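5'-nucleotidase SURE (PDB 2WQK) probably hydrolyses nucleoside 5'-monophosphates to the nucleoside and phosphate, using a bound divalent metal cation. Local coordinates at the interface of chains A and B. Sequence-based numbering; all coordinates share one arbitrary frame. Chains: chain A/B, 5'-nucleotidase SURE.

The contacts belong to one two-fold symmetric interface between identical SurE subunits. Contacts 1 and 4, their C-alpha centres about 13 Å apart, follow the C-terminal tail of chain B, with 3-10 helix 238-248, across strands 158-165 and 225-232 and helix 135-152 of chain A. Contacts 2 and 3, with C-alpha centres about 34 Å apart, use a hairpin: strands 186-193 and 199-206 of chain B in contact 2, strand 199-206 of chain A in contact 3. Phe48 and Ile203 recur in both with the chains exchanged. In this assembly each subunit thus holds its neighbour by a tail and a hairpin.

Contact 1: the interface of chains A and B. Residues chain A 156-158, 230-232; chain B 232, 235-237, 240.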
loop_
_atom_site.group_PDB
_atom_site.type_symbol
_atom_site.label_atom_id
_atom_site.label_comp_id
_atom_site.label_asym_id
_atom_site.label_seq_id
_atom_site.Cartn_x
_atom_site.Cartn_y
_atom_site.Cartn_z
ATOM N N GLU A 156 12.761 15.212 -32.601
ATOM C CA GLU A 156 11.394 15.622 -32.316
ATOM C C GLU A 156 10.584 14.546 -31.603
ATOM O O GLU A 156 10.713 13.360 -31.922
ATOM C CB GLU A 156 10.678 16.003 -33.626
ATOM C CG GLU A 156 10.602 14.861 -34.696
ATOM C CD GLU A 156 9.803 15.242 -35.945
ATOM O OE1 GLU A 156 9.649 16.461 -36.231
ATOM O OE2 GLU A 156 9.323 14.320 -36.643
ATOM N N ASP A 157 9.726 14.978 -30.679
ATOM C CA ASP A 157 8.654 14.126 -30.129
ATOM C C ASP A 157 9.310 12.870 -29.621
ATOM O O ASP A 157 8.846 11.756 -29.927
ATOM C CB ASP A 157 7.577 13.811 -31.215
ATOM C CG ASP A 157 6.449 12.898 -30.715
ATOM O OD1 ASP A 157 6.085 12.976 -29.508
ATOM O OD2 ASP A 157 5.933 12.103 -31.568
ATOM N N THR A 158 10.421 12.997 -28.876
ATOM C CA THR A 158 11.053 11.746 -28.515
ATOM C C THR A 158 11.733 11.856 -27.149
ATOM O O THR A 158 12.233 12.892 -26.778
ATOM C CB THR A 158 12.153 11.412 -29.598
ATOM O OG1 THR A 158 11.549 11.409 -30.908
ATOM C CG2 THR A 158 12.832 10.071 -29.351
ATOM N N PRO A 230 13.972 5.045 -29.291
ATOM C CA PRO A 230 13.348 6.370 -29.274
ATOM C C PRO A 230 11.837 6.146 -29.118
ATOM O O PRO A 230 11.210 5.444 -29.936
ATOM C CB PRO A 230 13.672 6.954 -30.648
ATOM C CG PRO A 230 13.773 5.761 -31.547
ATOM C CD PRO A 230 14.194 4.568 -30.679
ATOM N N LEU A 231 11.278 6.725 -28.069
ATOM C CA LEU A 231 9.841 6.592 -27.769
ATOM C C LEU A 231 9.127 7.889 -28.109
ATOM O O LEU A 231 9.636 8.993 -27.846
ATOM C CB LEU A 231 9.652 6.336 -26.275
ATOM C CG LEU A 231 10.276 5.068 -25.677
ATOM C CD1 LEU A 231 10.073 4.962 -24.147
ATOM C CD2 LEU A 231 9.699 3.828 -26.408
ATOM N N HIS A 232 7.904 7.728 -28.623
ATOM C CA HIS A 232 6.996 8.840 -28.783
ATOM C C HIS A 232 6.573 9.404 -27.441
ATOM O O HIS A 232 6.204 8.643 -26.551
ATOM C CB HIS A 232 5.691 8.388 -29.475
ATOM C CG HIS A 232 5.779 8.214 -30.939
ATOM N ND1 HIS A 232 5.907 9.268 -31.812
ATOM C CD2 HIS A 232 5.621 7.100 -31.698
ATOM C CE1 HIS A 232 5.880 8.797 -33.055
ATOM N NE2 HIS A 232 5.706 7.486 -33.007
ATOM N N HIS B 232 -1.550 4.721 -30.268
ATOM C CA HIS B 232 -0.593 3.716 -30.681
ATOM C C HIS B 232 -0.420 2.666 -29.619
ATOM O O HIS B 232 -0.261 2.988 -28.452
ATOM C CB HIS B 232 0.799 4.346 -30.838
ATOM C CG HIS B 232 1.016 5.108 -32.091
ATOM N ND1 HIS B 232 1.144 4.501 -33.326
ATOM C CD2 HIS B 232 1.264 6.430 -32.282
ATOM C CE1 HIS B 232 1.388 5.440 -34.235
ATOM N NE2 HIS B 232 1.476 6.613 -33.620
ATOM N N LEU B 235 5.038 2.149 -29.139
ATOM C CA LEU B 235 5.524 3.457 -28.717
ATOM C C LEU B 235 6.740 3.935 -29.533
ATOM O O LEU B 235 7.206 5.063 -29.357
ATOM C CB LEU B 235 5.931 3.415 -27.212
ATOM C CG LEU B 235 4.931 2.901 -26.194
ATOM C CD1 LEU B 235 5.537 2.883 -24.771
ATOM C CD2 LEU B 235 3.704 3.764 -26.288
ATOM N N THR B 236 7.301 3.060 -30.366
ATOM C CA THR B 236 8.569 3.386 -31.050
ATOM C C THR B 236 8.360 4.557 -32.022
ATOM O O THR B 236 7.426 4.566 -32.833
ATOM C CB THR B 236 9.084 2.195 -31.861
ATOM O OG1 THR B 236 9.058 1.014 -31.070
ATOM C CG2 THR B 236 10.463 2.453 -32.482
ATOM N N ASN B 237 9.242 5.541 -31.952
ATOM C CA ASN B 237 9.265 6.607 -32.943
ATOM C C ASN B 237 10.147 6.201 -34.129
ATOM O O ASN B 237 11.347 6.506 -34.183
ATOM C CB ASN B 237 9.693 7.950 -32.313
ATOM C CG ASN B 237 9.422 9.116 -33.238
ATOM O OD1 ASN B 237 9.266 8.922 -34.469
ATOM N ND2 ASN B 237 9.419 10.332 -32.683
ATOM N N VAL B 240 12.357 8.768 -36.479
ATOM C CA VAL B 240 13.544 9.440 -35.979
ATOM C C VAL B 240 14.737 8.528 -35.670
ATOM O O VAL B 240 15.808 9.016 -35.238
ATOM C CB VAL B 240 13.243 10.291 -34.741
ATOM C CG1 VAL B 240 12.080 11.264 -34.997
ATOM C CG2 VAL B 240 13.004 9.444 -33.510
#
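The side-chain amide nitrogen ND2 of B:Asn237 is shared by two groups of chain A: the hydroxyl OG1 of A:Thr158, a hydrogen bond of 3.0 Å, and the backbone O of A:Asp157 at 3.2 Å. The second bond is bent, 140° at the hydrogen, and its donor stands above the carbonyl plane. With CG anti to its backbone N (chi1 -167°), B:Asn237 lays its amide over the imidazole of A:His232, the planes 16° apart, and its CA covers the same ring 3.9 Å from the centroid. ND1 of A:His232 points in its ring plane to OD2 of A:Asp157, 2.8 Å away, which it meets from above the carboxylate; this bond fixes the rotation of the ring under the amide. An alanine at A:His232 would probably leave the A:Asp157 carboxylate without this mate and open a gap beneath the B:Asn237 amide. Backbone bonds join B:Asn237 N to A:Pro230 O (2.8 Å) and A:His232 N to B:Leu235 O (2.9 Å). The two His232 rings approach near the two-fold, NE2 to NE2 4.4 Å. The site joins the end of strand 225-232 of chain A, through an antiparallel bridge of A:Leu231 with B:Thr236, to the segment entering 3-10 helix 238-248 of chain B.

Contact 2: the interface of chains A and B. Residues chain A 46, 48, 74, 78, 114; chain B 183, 185, 187, 189, 203.
This interface joins two identical subunits of a SurE-family nucleotidase and is probably part of its oligomer; the hairpin of strands 186-193 and 199-206 of chain B, with B:Arg183 just before it, reaches over chain A through a network of charged and polar groups. A:His74 stands between two carboxylates. ND1 of A:His74 donates in the ring plane to OE1 of B:Glu187, 2.6 Å and nearly straight (178° at the hydrogen), on the syn lone pair. With its anti lone pair, OE1 of B:Glu187 takes NE of A:Arg78 at 2.7 Å in a salt bridge. B:Glu187 gets there fully extended, CG anti to its backbone N (chi1 -178°). The other ring nitrogen, NE2 of A:His74, donates to OE1 of A:Glu114 (2.7 Å) from above that carboxylate. B:Arg183 grips A:Glu114 end-on, NH1 to OE1 at 2.8 Å and NH2 to OE2 at 2.9 Å, both on syn lone pairs. An alanine at A:Glu114 would probably leave the B:Arg183 guanidinium without its countercharge and the A:His74 ring freer to turn. CD2 of A:Leu46 caps the imidazole centre of A:His74, 3.6 Å above its plane, and also lies over the guanidinium of B:Arg183. The rings of A:Phe48 and B:Tyr185 meet edge to face, planes 89° apart, though their tips are modelled too close to trust.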
loop_
_atom_site.group_PDB
_atom_site.type_symbol
_atom_site.label_atom_id
_atom_site.label_comp_id
_atom_site.label_asym_id
_atom_site.label_seq_id
_atom_site.Cartn_x
_atom_site.Cartn_y
_atom_site.Cartn_z
ATOM N N LEU A 46 1.773 11.746 -11.039
ATOM C CA LEU A 46 2.059 13.022 -10.379
ATOM C C LEU A 46 1.031 13.234 -9.235
ATOM O O LEU A 46 -0.190 12.941 -9.400
ATOM C CB LEU A 46 2.055 14.116 -11.463
ATOM C CG LEU A 46 2.644 15.504 -11.325
ATOM C CD1 LEU A 46 4.040 15.481 -10.744
ATOM C CD2 LEU A 46 2.584 16.168 -12.717
ATOM N N PHE A 48 -1.181 15.320 -6.888
ATOM C CA PHE A 48 -1.837 16.620 -6.881
ATOM C C PHE A 48 -2.642 16.828 -5.612
ATOM O O PHE A 48 -2.999 17.961 -5.303
ATOM C CB PHE A 48 -2.783 16.745 -8.092
ATOM C CG PHE A 48 -2.065 17.155 -9.336
ATOM C CD1 PHE A 48 -1.836 16.252 -10.360
ATOM C CD2 PHE A 48 -1.553 18.428 -9.446
ATOM C CE1 PHE A 48 -1.124 16.640 -11.505
ATOM C CE2 PHE A 48 -0.832 18.819 -10.563
ATOM C CZ PHE A 48 -0.612 17.929 -11.598
ATOM N N HIS A 74 9.194 17.072 -11.309
ATOM C CA HIS A 74 8.502 18.337 -11.231
ATOM C C HIS A 74 9.003 19.226 -10.084
ATOM O O HIS A 74 9.200 20.470 -10.288
ATOM C CB HIS A 74 6.977 18.124 -11.194
ATOM C CG HIS A 74 6.418 17.706 -12.528
ATOM N ND1 HIS A 74 5.584 18.512 -13.270
ATOM C CD2 HIS A 74 6.582 16.575 -13.254
ATOM C CE1 HIS A 74 5.281 17.902 -14.409
ATOM N NE2 HIS A 74 5.866 16.719 -14.424
ATOM N N ARG A 78 10.911 22.772 -10.716
ATOM C CA ARG A 78 10.281 24.006 -10.254
ATOM C C ARG A 78 10.890 24.544 -8.986
ATOM O O ARG A 78 10.971 25.760 -8.835
ATOM C CB ARG A 78 8.766 23.832 -10.085
ATOM C CG ARG A 78 8.125 23.513 -11.380
ATOM C CD ARG A 78 6.594 23.686 -11.408
ATOM N NE ARG A 78 6.159 23.230 -12.711
ATOM C CZ ARG A 78 6.050 23.992 -13.791
ATOM N NH1 ARG A 78 6.302 25.301 -13.737
ATOM N NH2 ARG A 78 5.661 23.423 -14.932
ATOM N N GLU A 114 8.302 12.497 -18.086
ATOM C CA GLU A 114 7.959 13.768 -17.432
ATOM C C GLU A 114 8.950 14.882 -17.788
ATOM O O GLU A 114 8.574 16.046 -17.998
ATOM C CB GLU A 114 7.796 13.600 -15.920
ATOM C CG GLU A 114 6.600 12.753 -15.559
ATOM C CD GLU A 114 5.232 13.410 -15.847
ATOM O OE1 GLU A 114 5.145 14.636 -16.063
ATOM O OE2 GLU A 114 4.221 12.666 -15.841
ATOM N N ARG B 183 -1.350 18.738 -20.946
ATOM C CA ARG B 183 -2.121 18.964 -19.724
ATOM C C ARG B 183 -2.809 20.325 -19.722
ATOM O O ARG B 183 -2.179 21.353 -19.855
ATOM C CB ARG B 183 -1.232 18.833 -18.491
ATOM C CG ARG B 183 -0.939 17.385 -18.150
ATOM C CD ARG B 183 0.266 17.249 -17.293
ATOM N NE ARG B 183 0.429 15.860 -16.884
ATOM C CZ ARG B 183 1.588 15.289 -16.548
ATOM N NH1 ARG B 183 2.707 15.992 -16.597
ATOM N NH2 ARG B 183 1.626 14.006 -16.228
ATOM N N TYR B 185 -3.847 22.536 -17.852
ATOM C CA TYR B 185 -3.776 23.329 -16.620
ATOM C C TYR B 185 -2.371 23.882 -16.408
ATOM O O TYR B 185 -1.405 23.417 -17.023
ATOM C CB TYR B 185 -4.187 22.501 -15.402
ATOM C CG TYR B 185 -3.279 21.320 -15.138
ATOM C CD1 TYR B 185 -2.096 21.482 -14.414
ATOM C CD2 TYR B 185 -3.613 20.053 -15.603
ATOM C CE1 TYR B 185 -1.248 20.407 -14.165
ATOM C CE2 TYR B 185 -2.766 18.960 -15.363
ATOM C CZ TYR B 185 -1.591 19.153 -14.644
ATOM O OH TYR B 185 -0.750 18.078 -14.411
ATOM N N GLU B 187 0.713 24.485 -13.706
ATOM C CA GLU B 187 1.241 23.878 -12.508
ATOM C C GLU B 187 1.896 24.945 -11.645
ATOM O O GLU B 187 2.713 25.712 -12.130
ATOM C CB GLU B 187 2.238 22.810 -12.902
ATOM C CG GLU B 187 2.845 22.052 -11.781
ATOM C CD GLU B 187 3.588 20.821 -12.291
ATOM O OE1 GLU B 187 4.771 20.912 -12.581
ATOM O OE2 GLU B 187 2.957 19.768 -12.438
ATOM N N VAL B 189 3.741 25.300 -7.619
ATOM C CA VAL B 189 4.142 24.639 -6.371
ATOM C C VAL B 189 4.057 25.622 -5.215
ATOM O O VAL B 189 4.608 26.751 -5.289
ATOM C CB VAL B 189 5.569 24.032 -6.441
ATOM C CG1 VAL B 189 5.918 23.342 -5.122
ATOM C CG2 VAL B 189 5.664 23.091 -7.648
ATOM N N ILE B 203 1.973 20.472 -5.028
ATOM C CA ILE B 203 1.884 20.730 -6.457
ATOM C C ILE B 203 0.410 20.942 -6.795
ATOM O O ILE B 203 -0.445 20.061 -6.566
ATOM C CB ILE B 203 2.440 19.572 -7.293
ATOM C CG1 ILE B 203 3.868 19.197 -6.853
ATOM C CG2 ILE B 203 2.361 19.922 -8.778
ATOM C CD1 ILE B 203 4.416 17.912 -7.540
#

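Contact 3: the interface of chains A and B. Residues chain A 202-205; chain B 47-50.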
loop_
_atom_site.group_PDB
_atom_site.type_symbol
_atom_site.label_atom_id
_atom_site.label_comp_id
_atom_site.label_asym_id
_atom_site.label_seq_id
_atom_site.Cartn_x
_atom_site.Cartn_y
_atom_site.Cartn_z
ATOM N N TRP A 202 -1.865 -18.721 -11.197
ATOM C CA TRP A 202 -0.557 -18.084 -11.233
ATOM C C TRP A 202 -0.211 -17.897 -12.713
ATOM O O TRP A 202 -0.143 -18.861 -13.457
ATOM C CB TRP A 202 0.497 -18.965 -10.531
ATOM C CG TRP A 202 1.716 -18.196 -10.079
ATOM C CD1 TRP A 202 2.427 -17.288 -10.797
ATOM C CD2 TRP A 202 2.329 -18.277 -8.801
ATOM N NE1 TRP A 202 3.453 -16.777 -10.041
ATOM C CE2 TRP A 202 3.433 -17.381 -8.807
ATOM C CE3 TRP A 202 2.074 -19.016 -7.657
ATOM C CZ2 TRP A 202 4.266 -17.190 -7.677
ATOM C CZ3 TRP A 202 2.926 -18.850 -6.551
ATOM C CH2 TRP A 202 3.989 -17.934 -6.570
ATOM N N ILE A 203 -0.035 -16.643 -13.115
ATOM C CA ILE A 203 0.375 -16.301 -14.464
ATOM C C ILE A 203 1.892 -16.440 -14.553
ATOM O O ILE A 203 2.647 -15.726 -13.851
ATOM C CB ILE A 203 -0.033 -14.872 -14.855
ATOM C CG1 ILE A 203 -1.533 -14.638 -14.598
ATOM C CG2 ILE A 203 0.331 -14.618 -16.304
ATOM C CD1 ILE A 203 -1.997 -13.173 -14.852
ATOM N N ALA A 204 2.329 -17.401 -15.358
ATOM C CA ALA A 204 3.758 -17.682 -15.508
ATOM C C ALA A 204 4.291 -17.180 -16.832
ATOM O O ALA A 204 3.597 -17.270 -17.856
ATOM C CB ALA A 204 4.040 -19.182 -15.388
ATOM N N ALA A 205 5.531 -16.694 -16.802
ATOM C CA ALA A 205 6.283 -16.326 -17.997
ATOM C C ALA A 205 7.274 -17.479 -18.311
ATOM O O ALA A 205 8.100 -17.828 -17.463
ATOM C CB ALA A 205 7.035 -15.024 -17.775
ATOM N N THR B 47 0.753 -9.183 -12.941
ATOM C CA THR B 47 1.295 -9.831 -11.703
ATOM C C THR B 47 1.899 -11.187 -12.140
ATOM O O THR B 47 1.152 -12.091 -12.481
ATOM C CB THR B 47 0.130 -10.028 -10.622
ATOM O OG1 THR B 47 -0.572 -8.760 -10.316
ATOM C CG2 THR B 47 0.633 -10.708 -9.325
ATOM N N PHE B 48 3.237 -11.341 -12.092
ATOM C CA PHE B 48 3.911 -12.573 -12.556
ATOM C C PHE B 48 4.460 -13.448 -11.448
ATOM O O PHE B 48 4.835 -14.630 -11.684
ATOM C CB PHE B 48 5.076 -12.217 -13.479
ATOM C CG PHE B 48 4.647 -12.041 -14.887
ATOM C CD1 PHE B 48 4.601 -10.789 -15.460
ATOM C CD2 PHE B 48 4.230 -13.130 -15.619
ATOM C CE1 PHE B 48 4.171 -10.637 -16.772
ATOM C CE2 PHE B 48 3.783 -12.994 -16.910
ATOM C CZ PHE B 48 3.753 -11.749 -17.501
ATOM N N THR B 49 4.544 -12.850 -10.287
ATOM C CA THR B 49 5.311 -13.389 -9.188
ATOM C C THR B 49 4.498 -13.559 -7.893
ATOM O O THR B 49 5.055 -13.800 -6.835
ATOM C CB THR B 49 6.463 -12.462 -8.928
ATOM O OG1 THR B 49 5.964 -11.214 -8.392
ATOM C CG2 THR B 49 7.233 -12.212 -10.260
ATOM N N GLU B 50 3.173 -13.422 -7.977
ATOM C CA GLU B 50 2.306 -13.888 -6.899
ATOM C C GLU B 50 1.098 -14.449 -7.613
ATOM O O GLU B 50 0.770 -14.014 -8.722
ATOM C CB GLU B 50 1.809 -12.786 -5.946
ATOM C CG GLU B 50 2.880 -12.098 -5.061
ATOM C CD GLU B 50 3.410 -12.916 -3.878
ATOM O OE1 GLU B 50 2.910 -14.038 -3.586
ATOM O OE2 GLU B 50 4.360 -12.397 -3.217
HETATM O O HOH W 1 -0.013 -14.422 -11.323
#
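Strand 199-206, the second strand of the beta-hairpin that chain A extends to its partner, rests here on the loop segment 47-50 of chain B. A:Trp202 carries the polar contact: its indole NE1 donates to the backbone O of B:Phe48, 3.0 Å away and 153° at the hydrogen. The oxygen lies in the indole plane, while the N-H comes from above the carbonyl plane. CG of A:Trp202 is anti to its own backbone N (chi1 -159°), which turns the indole down onto the loop. One face of the indole is then covered by the backbone C of B:Glu50, 3.9 Å above its plane and over its centre, and the rim atom CZ2 abuts O of B:Thr49 at 3.6 Å. Next along the strand, water 1 takes up the backbone N of A:Ile203 at 2.9 Å and reaches O of B:Thr47 at 2.9 Å and O of B:Glu50 at 2.7 Å, tying one strand amide to two loop carbonyls. The B:Phe48 ring crosses the A:Ile203 side chain at a slant: its ring carbon CE2 touches CG2 of A:Ile203 at 3.9 Å and also the methyl CB of A:Ala205, bridging alternate residues of the strand. In chain B the loop runs directly towards strand 52-58, while the hairpin of chain A projects from its own subunit.

Contact 4: the interface of chains A and B. Residues chain A 145, 148-149, 152-153, 155, 160, 228; chain B 244, 246-247.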
loop_
_atom_site.group_PDB
_atom_site.type_symbol
_atom_site.label_atom_id
_atom_site.label_comp_id
_atom_site.label_asym_id
_atom_site.label_seq_id
_atom_site.Cartn_x
_atom_site.Cartn_y
_atom_site.Cartn_z
ATOM N N ILE A 145 26.805 7.629 -23.584
ATOM C CA ILE A 145 25.587 8.065 -24.276
ATOM C C ILE A 145 25.262 9.522 -23.982
ATOM O O ILE A 145 24.971 10.279 -24.905
ATOM C CB ILE A 145 24.412 7.086 -23.938
ATOM C CG1 ILE A 145 24.670 5.698 -24.564
ATOM C CG2 ILE A 145 23.075 7.696 -24.341
ATOM C CD1 ILE A 145 23.699 4.652 -24.090
ATOM N N LYS A 148 27.472 11.913 -25.940
ATOM C CA LYS A 148 27.056 12.036 -27.328
ATOM C C LYS A 148 25.764 12.839 -27.483
ATOM O O LYS A 148 25.634 13.678 -28.379
ATOM C CB LYS A 148 26.913 10.650 -27.978
ATOM C CG LYS A 148 28.245 9.866 -28.112
ATOM C CD LYS A 148 28.013 8.548 -28.856
ATOM C CE LYS A 148 29.274 7.699 -29.078
ATOM N NZ LYS A 148 30.074 8.241 -30.205
ATOM N N VAL A 149 24.811 12.627 -26.589
ATOM C CA VAL A 149 23.549 13.334 -26.690
ATOM C C VAL A 149 23.742 14.835 -26.456
ATOM O O VAL A 149 23.094 15.681 -27.075
ATOM C CB VAL A 149 22.533 12.733 -25.694
ATOM C CG1 VAL A 149 21.318 13.659 -25.504
ATOM C CG2 VAL A 149 22.107 11.332 -26.200
ATOM N N GLU A 152 24.972 16.023 -29.882
ATOM C CA GLU A 152 24.177 15.883 -31.104
ATOM C C GLU A 152 22.676 16.084 -30.925
ATOM O O GLU A 152 21.987 16.440 -31.876
ATOM C CB GLU A 152 24.424 14.522 -31.718
ATOM C CG GLU A 152 25.873 14.266 -32.098
ATOM C CD GLU A 152 26.372 15.123 -33.245
ATOM O OE1 GLU A 152 25.575 15.817 -33.917
ATOM O OE2 GLU A 152 27.602 15.110 -33.468
ATOM N N GLY A 153 22.167 15.822 -29.734
ATOM C CA GLY A 153 20.765 16.061 -29.436
ATOM C C GLY A 153 19.820 14.900 -29.738
ATOM O O GLY A 153 20.190 13.884 -30.348
ATOM N N PRO A 155 15.912 13.975 -31.232
ATOM C CA PRO A 155 14.984 14.457 -32.234
ATOM C C PRO A 155 13.592 14.740 -31.688
ATOM O O PRO A 155 13.303 14.544 -30.506
ATOM C CB PRO A 155 14.928 13.330 -33.277
ATOM C CG PRO A 155 15.546 12.120 -32.636
ATOM C CD PRO A 155 16.288 12.558 -31.411
ATOM N N LEU A 160 14.456 8.925 -24.840
ATOM C CA LEU A 160 15.160 7.668 -25.047
ATOM C C LEU A 160 14.969 6.696 -23.884
ATOM O O LEU A 160 15.078 7.069 -22.735
ATOM C CB LEU A 160 16.662 7.917 -25.261
ATOM C CG LEU A 160 17.010 8.874 -26.393
ATOM C CD1 LEU A 160 18.560 9.024 -26.459
ATOM C CD2 LEU A 160 16.444 8.456 -27.743
ATOM N N VAL A 228 18.936 1.202 -27.344
ATOM C CA VAL A 228 18.414 2.570 -27.218
ATOM C C VAL A 228 17.180 2.674 -28.119
ATOM O O VAL A 228 17.303 2.619 -29.328
ATOM C CB VAL A 228 19.447 3.639 -27.632
ATOM C CG1 VAL A 228 18.842 5.028 -27.464
ATOM C CG2 VAL A 228 20.809 3.490 -26.875
ATOM N N ILE B 244 19.257 9.197 -34.412
ATOM C CA ILE B 244 20.009 8.795 -33.222
ATOM C C ILE B 244 21.005 7.669 -33.515
ATOM O O ILE B 244 21.597 7.111 -32.590
ATOM C CB ILE B 244 19.108 8.494 -32.026
ATOM C CG1 ILE B 244 18.132 7.367 -32.352
ATOM C CG2 ILE B 244 18.366 9.795 -31.572
ATOM C CD1 ILE B 244 17.537 6.736 -31.116
ATOM N N TYR B 246 23.865 8.030 -34.590
ATOM C CA TYR B 246 25.162 8.457 -34.061
ATOM C C TYR B 246 25.537 7.746 -32.741
ATOM O O TYR B 246 26.715 7.616 -32.420
ATOM C CB TYR B 246 25.205 9.976 -33.885
ATOM C CG TYR B 246 24.367 10.525 -32.771
ATOM C CD1 TYR B 246 23.111 11.078 -33.022
ATOM C CD2 TYR B 246 24.833 10.543 -31.466
ATOM C CE1 TYR B 246 22.328 11.582 -32.008
ATOM C CE2 TYR B 246 24.045 11.048 -30.431
ATOM C CZ TYR B 246 22.799 11.580 -30.706
ATOM O OH TYR B 246 22.055 12.101 -29.668
ATOM N N LEU B 247 24.541 7.249 -31.994
ATOM C CA LEU B 247 24.833 6.552 -30.756
ATOM C C LEU B 247 25.489 5.192 -30.959
ATOM O O LEU B 247 26.069 4.642 -30.034
ATOM C CB LEU B 247 23.559 6.398 -29.906
ATOM C CG LEU B 247 23.010 7.713 -29.344
ATOM C CD1 LEU B 247 21.629 7.486 -28.713
ATOM C CD2 LEU B 247 23.947 8.326 -28.305
HETATM O O HOH W 2 28.880 9.483 -32.025
#
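B:Tyr246 and B:Leu247, neighbours near the end of 3-10 helix 238-248, bury 86 and 76 Å² against chain A, where A:Lys148 of helix 135-152 gives up 35 Å² in return. The C-terminal tail of chain B is here laid across chain A. One face of the B:Tyr246 phenol is covered by CB of A:Glu152, over the ring centre and 3.6 Å from the centroid, as a CH-pi contact; the backbone O of B:Ile244 lies over the rim of the other. CG of B:Tyr246 takes the crowded position between its backbone N and carbonyl carbon (chi1 71°), which sends the ring out to the end of the A helix. There the hydroxyl OH of B:Tyr246 donates to O of A:Gly153, 2.7 Å away, from above the carbonyl plane. CB of A:Lys148 lies at the ring edge, in plane. CB of A:Lys148 also touches CD2 of B:Leu247 at 3.8 Å, the two side chains sliding past each other in opposite directions. The other methyl of B:Leu247, CD1, points into the sheet, meeting CG1 of A:Val228 at 3.9 Å and facing A:Leu160 tip to tip. A:Lys148 runs straight and then bends at its last torsion (chi4 -78°), bringing NZ to water 2, which also holds O of B:Tyr246 at 2.9 Å. CD1 of B:Ile244 meets CD2 of A:Leu160, and CG2 of B:Ile244 presses tightly on ring carbon CD of A:Pro155 at 3.5 Å.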